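Local coordinates for protein putative endo-1,4-beta-xylanase (Bacteroides thetaiotaomicron VPI-5482, PDB 5MSX) that probably hydrolyses O-glycosidic bonds as a family 43 glycoside hydrolase, consistent with a part in breaking down arabinose-containing plant pectin glycans, and carries bound calcium, at residues Tyr289-Lys294 with Glu305-Gly310; Phe205-Ile210 with Gly268-Tyr273. One frame throughout, in Å; residues are numbered along the deposited sequence.

Interaction 1: Tyr289-Lys294 with Glu305-Gly310. With EDO (1,2-ethanediol), chain B.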
ATOM      1  N   TYR C 289      -0.137  30.082 -16.703  1.00 13.44           N
ATOM      2  CA  TYR C 289       0.643  31.122 -16.039  1.00 14.07           C
ATOM      3  C   TYR C 289       0.714  30.819 -14.547  1.00 14.40           C
ATOM      4  O   TYR C 289      -0.155  30.117 -14.012  1.00 14.16           O
ATOM      5  CB  TYR C 289      -0.037  32.490 -16.244  1.00 14.76           C
ATOM      6  CG  TYR C 289      -0.122  32.848 -17.719  1.00 15.10           C
ATOM      7  CD1 TYR C 289      -1.144  32.348 -18.506  1.00 14.59           C
ATOM      8  CD2 TYR C 289       0.866  33.588 -18.334  1.00 15.70           C
ATOM      9  CE1 TYR C 289      -1.213  32.621 -19.851  1.00 15.06           C
ATOM     10  CE2 TYR C 289       0.794  33.889 -19.698  1.00 16.00           C
ATOM     11  CZ  TYR C 289      -0.251  33.391 -20.454  1.00 15.46           C
ATOM     12  OH  TYR C 289      -0.375  33.671 -21.816  1.00 15.87           O
ATOM     13  N   VAL C 290       1.710  31.392 -13.880  1.00 15.09           N
ATOM     14  CA  VAL C 290       1.942  31.178 -12.429  1.00 15.87           C
ATOM     15  C   VAL C 290       2.111  32.541 -11.737  1.00 16.11           C
ATOM     16  O   VAL C 290       2.818  33.441 -12.248  1.00 15.18           O
ATOM     17  CB  VAL C 290       3.170  30.252 -12.169  1.00 16.54           C
ATOM     18  CG1 VAL C 290       3.415  30.027 -10.668  1.00 16.97           C
ATOM     19  CG2 VAL C 290       2.966  28.889 -12.818  1.00 17.76           C
ATOM     20  N   ASN C 291       1.456  32.691 -10.583  1.00 15.60           N
ATOM     21  CA  ASN C 291       1.675  33.840  -9.685  1.00 16.24           C
ATOM     22  C   ASN C 291       1.722  33.355  -8.265  1.00 16.93           C
ATOM     23  O   ASN C 291       1.257  32.248  -7.946  1.00 16.67           O
ATOM     24  CB  ASN C 291       0.539  34.857  -9.789  1.00 16.64           C
ATOM     25  CG  ASN C 291       0.611  35.667 -11.042  1.00 17.30           C
ATOM     26  OD1 ASN C 291       1.576  36.439 -11.256  1.00 18.37           O
ATOM     27  ND2 ASN C 291      -0.366  35.482 -11.898  1.00 16.09           N
ATOM     28  N   GLN C 292       2.214  34.220  -7.397  1.00 19.16           N
ATOM     29  CA  GLN C 292       2.203  33.950  -5.943  1.00 21.43           C
ATOM     30  C   GLN C 292       0.796  33.877  -5.354  1.00 20.09           C
ATOM     31  O   GLN C 292      -0.106  34.579  -5.805  1.00 18.71           O
ATOM     32  CB  GLN C 292       2.955  35.052  -5.183  1.00 24.24           C
ATOM     33  CG  GLN C 292       4.436  35.111  -5.503  1.00 27.21           C
ATOM     34  CD  GLN C 292       5.090  36.331  -4.860  1.00 31.32           C
ATOM     35  OE1 GLN C 292       4.660  37.464  -5.045  1.00 34.96           O
ATOM     36  NE2 GLN C 292       6.122  36.093  -4.109  1.00 33.12           N
ATOM     37  N   LEU C 293       0.645  33.016  -4.350  1.00 19.58           N
ATOM     38  CA  LEU C 293      -0.568  32.882  -3.582  1.00 20.76           C
ATOM     39  C   LEU C 293      -0.196  33.204  -2.124  1.00 20.50           C
ATOM     40  O   LEU C 293       0.731  32.616  -1.552  1.00 18.45           O
ATOM     41  CB  LEU C 293      -1.142  31.468  -3.708  1.00 22.50           C
ATOM     42  CG  LEU C 293      -2.469  31.290  -2.935  1.00 24.77           C
ATOM     43  CD1 LEU C 293      -3.626  31.393  -3.892  1.00 26.46           C
ATOM     44  CD2 LEU C 293      -2.526  29.982  -2.222  1.00 26.19           C
ATOM     45  N   LYS C 294      -0.942  34.144  -1.546  1.00 21.53           N
ATOM     46  CA  LYS C 294      -0.679  34.644  -0.194  1.00 22.14           C
ATOM     47  C   LYS C 294      -1.925  34.516   0.667  1.00 20.73           C
ATOM     48  O   LYS C 294      -3.067  34.429   0.171  1.00 17.71           O
ATOM     49  CB  LYS C 294      -0.220  36.104  -0.223  1.00 24.08           C
ATOM     50  CG  LYS C 294       1.123  36.284  -0.917  1.00 27.89           C
ATOM     51  CD  LYS C 294       1.629  37.709  -0.788  1.00 31.63           C
ATOM     52  CE  LYS C 294       2.895  37.907  -1.600  1.00 36.64           C
ATOM     53  NZ  LYS C 294       3.670  39.066  -1.079  1.00 39.29           N
ATOM     54  N   GLU C 305      -3.083  38.314  -7.407  1.00 22.62           N
ATOM     55  CA  GLU C 305      -2.722  39.430  -8.272  1.00 23.80           C
ATOM     56  C   GLU C 305      -2.166  38.800  -9.552  1.00 22.18           C
ATOM     57  O   GLU C 305      -1.055  38.284  -9.555  1.00 22.00           O
ATOM     58  CB  GLU C 305      -1.674  40.327  -7.592  1.00 28.21           C
ATOM     59  CG  GLU C 305      -2.250  41.212  -6.477  1.00 32.23           C
ATOM     60  CD  GLU C 305      -3.086  42.372  -7.020  1.00 36.54           C
ATOM     61  OE1 GLU C 305      -2.939  42.742  -8.211  1.00 44.49           O
ATOM     62  OE2 GLU C 305      -3.897  42.940  -6.263  1.00 44.43           O
ATOM     63  N   LEU C 306      -2.961  38.798 -10.617  1.00 18.68           N
ATOM     64  CA  LEU C 306      -2.588  38.081 -11.823  1.00 18.11           C
ATOM     65  C   LEU C 306      -1.680  38.936 -12.721  1.00 16.91           C
ATOM     66  O   LEU C 306      -1.927  40.117 -12.926  1.00 16.09           O
ATOM     67  CB  LEU C 306      -3.836  37.648 -12.603  1.00 17.97           C
ATOM     68  CG  LEU C 306      -4.851  36.834 -11.805  1.00 18.38           C
ATOM     69  CD1 LEU C 306      -6.178  36.771 -12.560  1.00 19.33           C
ATOM     70  CD2 LEU C 306      -4.343  35.436 -11.487  1.00 18.43           C
ATOM     71  N   THR C 307      -0.628  38.324 -13.235  1.00 16.73           N
ATOM     72  CA  THR C 307       0.218  38.900 -14.261  1.00 18.33           C
ATOM     73  C   THR C 307       0.538  37.783 -15.242  1.00 18.30           C
ATOM     74  O   THR C 307       0.428  36.593 -14.908  1.00 17.68           O
ATOM     75  CB  THR C 307       1.560  39.453 -13.709  1.00 18.82           C
ATOM     76  OG1 THR C 307       2.469  38.367 -13.469  1.00 20.86           O
ATOM     77  CG2 THR C 307       1.371  40.264 -12.377  1.00 20.14           C
ATOM     78  N   MET C 308       0.989  38.170 -16.422  1.00 18.61           N
ATOM     79  CA  MET C 308       1.640  37.236 -17.314  1.00 21.69           C
ATOM     80  C   MET C 308       3.178  37.316 -17.270  1.00 22.02           C
ATOM     81  O   MET C 308       3.828  36.969 -18.253  1.00 23.30           O
ATOM     82  CB  MET C 308       1.131  37.447 -18.734  1.00 22.84           C
ATOM     83  CG  MET C 308      -0.378  37.254 -18.867  1.00 23.57           C
ATOM     84  SD  MET C 308      -0.797  37.597 -20.568  1.00 25.39           S
ATOM     85  CE  MET C 308      -2.359  36.761 -20.801  1.00 24.95           C
ATOM     86  N   ASP C 309       3.752  37.741 -16.140  1.00 23.53           N
ATOM     87  CA  ASP C 309       5.211  37.905 -16.014  1.00 24.98           C
ATOM     88  C   ASP C 309       5.895  36.674 -15.453  1.00 25.76           C
ATOM     89  O   ASP C 309       7.065  36.511 -15.686  1.00 24.83           O
ATOM     90  CB  ASP C 309       5.553  39.103 -15.136  1.00 26.28           C
ATOM     91  CG  ASP C 309       4.977  40.391 -15.673  1.00 29.87           C
ATOM     92  OD1 ASP C 309       5.005  40.572 -16.903  1.00 35.09           O
ATOM     93  OD2 ASP C 309       4.490  41.231 -14.887  1.00 33.08           O
ATOM     94  N   GLY C 310       5.165  35.803 -14.745  1.00 24.31           N
ATOM     95  CA  GLY C 310       5.758  34.640 -14.124  1.00 26.17           C
ATOM     96  C   GLY C 310       6.426  34.972 -12.791  1.00 24.50           C
ATOM     97  O   GLY C 310       6.355  36.072 -12.284  1.00 26.22           O
TER
HETATM   98  C1  EDO B 512      -1.870  36.864  -3.220  1.00 26.31           C
HETATM   99  O1  EDO B 512      -2.785  35.773  -3.476  1.00 22.39           O
HETATM  100  C2  EDO B 512      -1.513  37.792  -4.367  1.00 25.97           C
HETATM  101  O2  EDO B 512      -0.949  37.077  -5.511  1.00 24.53           O
HETATM  102  O   HOH W   1       2.500  34.843 -14.488  1.00 15.35           O
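N291 meets T307 and Y289 meets M308 where the irregular segment 305-310 runs along edge strand 287-293 of one blade of the five-bladed β-propeller characteristic of family 43, held by side chains and water. N291 carries the polar grip: its OD1 accepts from T307 OG1 at 3.1 Å, in the carbonyl plane and on a lone pair, while ND2 donates a weak bond to T307 O at 3.3 Å. Both ends of the amide are thus engaged by one residue, which should fix its flip. With chi1 at 78°, T307 OG1 sits between its own N and carbonyl carbon, where it also accepts from D309 N at 3.0 Å, an ST turn. One water joins the backbones, donating to V290 O and T307 O and accepting from G310 N. Further along, an ethanediol, probably from the crystallisation liquor, bridges Q292 O and E305 N through its O2. At the other end a Met-aromatic contact closes the seam: Y289, whose OH is bonded to F25 O, meets the extended M308 chain obliquely, with SD 4.8 Å from the ring centroid and 38° off its normal, and M308 CG 3.7 Å from Y289 CE2.

Interaction 2: Phe205-Ile210 with Gly268-Tyr273; sequences FKRKGI and GTDNYY. With EDO (1,2-ethanediol), chain D.
R207 and D270 form a surface salt bridge between two successive blades of the family 43 β-propeller, set over an aromatic contact in which F205 and R207 pack on Y272. Strand 203-207 ends in a type I' turn from R207 to I210, the tip of a β-hairpin with strand 210-217; D270 lies in the loop leading into strand 272-278 of the next blade. The carboxylate is gripped side-on: R207 NE reaches D270 OD1 at 3.2 Å, and R207 NH2 reaches D270 OD2 at 3.0 Å. Each oxygen uses its syn lone pair, but with the two planes 28° apart the fork is not flat. R207 CG stands anti to the backbone N (chi1 173°) and the chain runs extended to NE, which carries its methylenes past the Y272 phenol: R207 CB lies 3.7 Å from Y272 OH, and R207 CD 3.7 Å from Y272 CE1. The guanidinium is turned 78° to that ring and presents its edge to CE1. F295, outside both segments, makes a cation-pi contact with R207 and an edge-to-face one with Y272. Cutting R207 back to an alanine is likely to leave the D270 carboxylate without its paired donors, free to turn, and to remove the CG and CD methylenes that lie against Y272. Beside this, F205 CD2 meets Y272 CE2 at 4.0 Å, the two rings oblique to each other. K208 CE lies 3.8 Å above one face of the R207 guanidinium, offset toward its rim, while K208 NZ remains 4.2 Å from D270 OD2, beyond salt-bridge range.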
ATOM      1  N   PHE C 205      -5.913  21.526  -0.680  1.00 15.99           N
ATOM      2  CA  PHE C 205      -4.691  21.458   0.110  1.00 15.61           C
ATOM      3  C   PHE C 205      -4.936  21.851   1.571  1.00 16.60           C
ATOM      4  O   PHE C 205      -5.957  22.480   1.924  1.00 16.01           O
ATOM      5  CB  PHE C 205      -3.569  22.293  -0.501  1.00 15.57           C
ATOM      6  CG  PHE C 205      -3.845  23.758  -0.499  1.00 16.09           C
ATOM      7  CD1 PHE C 205      -4.560  24.339  -1.542  1.00 15.92           C
ATOM      8  CD2 PHE C 205      -3.408  24.573   0.548  1.00 15.63           C
ATOM      9  CE1 PHE C 205      -4.825  25.713  -1.529  1.00 16.54           C
ATOM     10  CE2 PHE C 205      -3.714  25.936   0.561  1.00 15.30           C
ATOM     11  CZ  PHE C 205      -4.425  26.491  -0.467  1.00 15.56           C
ATOM     12  N   LYS C 206      -3.969  21.476   2.405  1.00 17.06           N
ATOM     13  CA  LYS C 206      -4.004  21.729   3.828  1.00 18.57           C
ATOM     14  C   LYS C 206      -2.814  22.625   4.186  1.00 19.40           C
ATOM     15  O   LYS C 206      -1.696  22.305   3.828  1.00 20.25           O
ATOM     16  CB  LYS C 206      -3.892  20.422   4.602  1.00 18.27           C
ATOM     17  CG  LYS C 206      -4.066  20.571   6.112  1.00 19.98           C
ATOM     18  CD  LYS C 206      -3.848  19.242   6.824  1.00 20.52           C
ATOM     19  CE  LYS C 206      -4.437  19.239   8.233  1.00 20.37           C
ATOM     20  NZ  LYS C 206      -4.268  17.859   8.740  1.00 20.92           N
ATOM     21  N   ARG C 207      -3.054  23.711   4.917  1.00 19.33           N
ATOM     22  CA  ARG C 207      -1.976  24.568   5.399  1.00 20.47           C
ATOM     23  C   ARG C 207      -2.236  25.018   6.841  1.00 20.43           C
ATOM     24  O   ARG C 207      -3.283  25.614   7.120  1.00 18.24           O
ATOM     25  CB  ARG C 207      -1.826  25.791   4.497  1.00 21.40           C
ATOM     26  CG  ARG C 207      -0.827  26.840   5.009  1.00 21.12           C
ATOM     27  CD  ARG C 207      -0.711  27.985   4.035  1.00 20.96           C
ATOM     28  NE  ARG C 207       0.229  29.041   4.437  1.00 20.77           N
ATOM     29  CZ  ARG C 207      -0.048  30.017   5.307  1.00 22.10           C
ATOM     30  NH1 ARG C 207      -1.213  30.085   5.962  1.00 20.57           N
ATOM     31  NH2 ARG C 207       0.869  30.941   5.540  1.00 21.33           N
ATOM     32  N   LYS C 208      -1.280  24.734   7.737  1.00 22.74           N
ATOM     33  CA  LYS C 208      -1.368  25.137   9.159  1.00 23.29           C
ATOM     34  C   LYS C 208      -2.694  24.757   9.793  1.00 22.87           C
ATOM     35  O   LYS C 208      -3.366  25.584  10.381  1.00 24.22           O
ATOM     36  CB  LYS C 208      -1.115  26.646   9.295  1.00 26.41           C
ATOM     37  CG  LYS C 208       0.284  27.022   8.851  1.00 28.63           C
ATOM     38  CD  LYS C 208       0.560  28.505   8.927  1.00 32.56           C
ATOM     39  CE  LYS C 208       1.992  28.764   8.476  1.00 36.58           C
ATOM     40  NZ  LYS C 208       2.492  30.111   8.870  1.00 39.82           N
ATOM     41  N   GLY C 209      -3.092  23.502   9.604  1.00 23.21           N
ATOM     42  CA  GLY C 209      -4.344  22.984  10.144  1.00 22.63           C
ATOM     43  C   GLY C 209      -5.640  23.382   9.456  1.00 22.69           C
ATOM     44  O   GLY C 209      -6.703  22.989   9.927  1.00 24.28           O
ATOM     45  N   ILE C 210      -5.580  24.155   8.364  1.00 20.47           N
ATOM     46  CA  ILE C 210      -6.769  24.565   7.639  1.00 19.46           C
ATOM     47  C   ILE C 210      -6.809  23.845   6.279  1.00 17.65           C
ATOM     48  O   ILE C 210      -5.818  23.801   5.558  1.00 17.19           O
ATOM     49  CB  ILE C 210      -6.816  26.098   7.448  1.00 20.69           C
ATOM     50  CG1 ILE C 210      -6.650  26.800   8.805  1.00 22.85           C
ATOM     51  CG2 ILE C 210      -8.113  26.535   6.760  1.00 19.02           C
ATOM     52  CD1 ILE C 210      -6.658  28.330   8.739  1.00 22.87           C
ATOM     53  N   GLY C 268       9.636  21.963   1.719  1.00 38.63           N
ATOM     54  CA  GLY C 268      10.344  22.683   2.778  1.00 38.26           C
ATOM     55  C   GLY C 268      10.182  24.200   2.786  1.00 39.82           C
ATOM     56  O   GLY C 268      10.972  24.859   3.446  1.00 40.13           O
ATOM     57  N   THR C 269       9.186  24.771   2.076  1.00 35.82           N
ATOM     58  CA  THR C 269       8.919  26.229   2.122  1.00 32.91           C
ATOM     59  C   THR C 269       7.465  26.520   2.480  1.00 31.91           C
ATOM     60  O   THR C 269       6.608  25.635   2.398  1.00 34.87           O
ATOM     61  CB  THR C 269       9.218  26.940   0.788  1.00 34.94           C
ATOM     62  OG1 THR C 269       8.216  26.599  -0.198  1.00 32.28           O
ATOM     63  CG2 THR C 269      10.617  26.573   0.271  1.00 33.72           C
ATOM     64  N   ASP C 270       7.189  27.766   2.861  1.00 28.96           N
ATOM     65  CA  ASP C 270       5.807  28.264   2.970  1.00 27.80           C
ATOM     66  C   ASP C 270       5.456  29.201   1.802  1.00 26.36           C
ATOM     67  O   ASP C 270       4.607  30.078   1.939  1.00 26.73           O
ATOM     68  CB  ASP C 270       5.599  29.000   4.302  1.00 28.78           C
ATOM     69  CG  ASP C 270       4.108  29.288   4.601  1.00 30.27           C
ATOM     70  OD1 ASP C 270       3.301  28.342   4.544  1.00 33.96           O
ATOM     71  OD2 ASP C 270       3.736  30.452   4.898  1.00 30.70           O
ATOM     72  N   ASN C 271       6.114  29.031   0.655  1.00 24.32           N
ATOM     73  CA  ASN C 271       5.868  29.900  -0.482  1.00 24.39           C
ATOM     74  C   ASN C 271       4.892  29.160  -1.342  1.00 21.73           C
ATOM     75  O   ASN C 271       5.243  28.131  -1.916  1.00 21.19           O
ATOM     76  CB  ASN C 271       7.161  30.200  -1.239  1.00 25.93           C
ATOM     77  CG  ASN C 271       8.223  30.823  -0.349  1.00 28.79           C
ATOM     78  OD1 ASN C 271       9.396  30.456  -0.428  1.00 33.23           O
ATOM     79  ND2 ASN C 271       7.819  31.757   0.509  1.00 27.98           N
ATOM     80  N   TYR C 272       3.653  29.635  -1.376  1.00 19.71           N
ATOM     81  CA  TYR C 272       2.630  29.000  -2.209  1.00 18.89           C
ATOM     82  C   TYR C 272       2.494  29.770  -3.532  1.00 17.80           C
ATOM     83  O   TYR C 272       2.726  30.984  -3.584  1.00 15.89           O
ATOM     84  CB  TYR C 272       1.294  28.942  -1.464  1.00 18.62           C
ATOM     85  CG  TYR C 272       1.229  27.866  -0.431  1.00 18.51           C
ATOM     86  CD1 TYR C 272       1.980  27.951   0.741  1.00 18.97           C
ATOM     87  CD2 TYR C 272       0.465  26.724  -0.633  1.00 18.29           C
ATOM     88  CE1 TYR C 272       1.932  26.951   1.700  1.00 18.23           C
ATOM     89  CE2 TYR C 272       0.421  25.717   0.318  1.00 17.86           C
ATOM     90  CZ  TYR C 272       1.154  25.836   1.472  1.00 17.99           C
ATOM     91  OH  TYR C 272       1.122  24.835   2.405  1.00 19.27           O
ATOM     92  N   TYR C 273       2.139  29.020  -4.579  1.00 17.71           N
ATOM     93  CA  TYR C 273       1.930  29.521  -5.940  1.00 17.91           C
ATOM     94  C   TYR C 273       0.622  28.967  -6.494  1.00 17.20           C
ATOM     95  O   TYR C 273       0.201  27.876  -6.136  1.00 16.72           O
ATOM     96  CB  TYR C 273       3.100  29.106  -6.860  1.00 19.03           C
ATOM     97  CG  TYR C 273       4.398  29.690  -6.385  1.00 20.78           C
ATOM     98  CD1 TYR C 273       4.800  30.977  -6.759  1.00 21.37           C
ATOM     99  CD2 TYR C 273       5.183  28.990  -5.482  1.00 22.79           C
ATOM    100  CE1 TYR C 273       5.981  31.526  -6.267  1.00 22.85           C
ATOM    101  CE2 TYR C 273       6.370  29.518  -4.997  1.00 23.84           C
ATOM    102  CZ  TYR C 273       6.758  30.780  -5.384  1.00 23.79           C
ATOM    103  OH  TYR C 273       7.921  31.276  -4.850  1.00 27.20           O
TER
HETATM  104  C1  EDO D 513      12.007  29.320  -3.441  1.00 52.58           C
HETATM  105  O1  EDO D 513      11.291  28.091  -3.692  1.00 49.67           O
HETATM  106  C2  EDO D 513      11.056  30.502  -3.618  1.00 50.53           C
HETATM  107  O2  EDO D 513       9.706  30.084  -3.313  1.00 46.25           O

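How the interactions relate
Both contacts reach the same propeller blade, in which strands 272-278 and 287-293 are antiparallel neighbours, and their centres are about 17 Å apart. They meet directly: L293 N lies 3.0 Å from Y272 O, a probable hydrogen bond of the sheet, and V290 CG1 packs 3.9 Å from Y273 CB. Both segments of interaction 2 precede those of interaction 1 along the chain. Their roles differ with position. Interaction 1 is partly buried and ties the blade's outer strand to the chain that follows it, using neutral amide, hydroxyl, water and thioether groups. Interaction 2 lies at the surface, joins this blade to the preceding one, and combines a charged pair with aromatic packing.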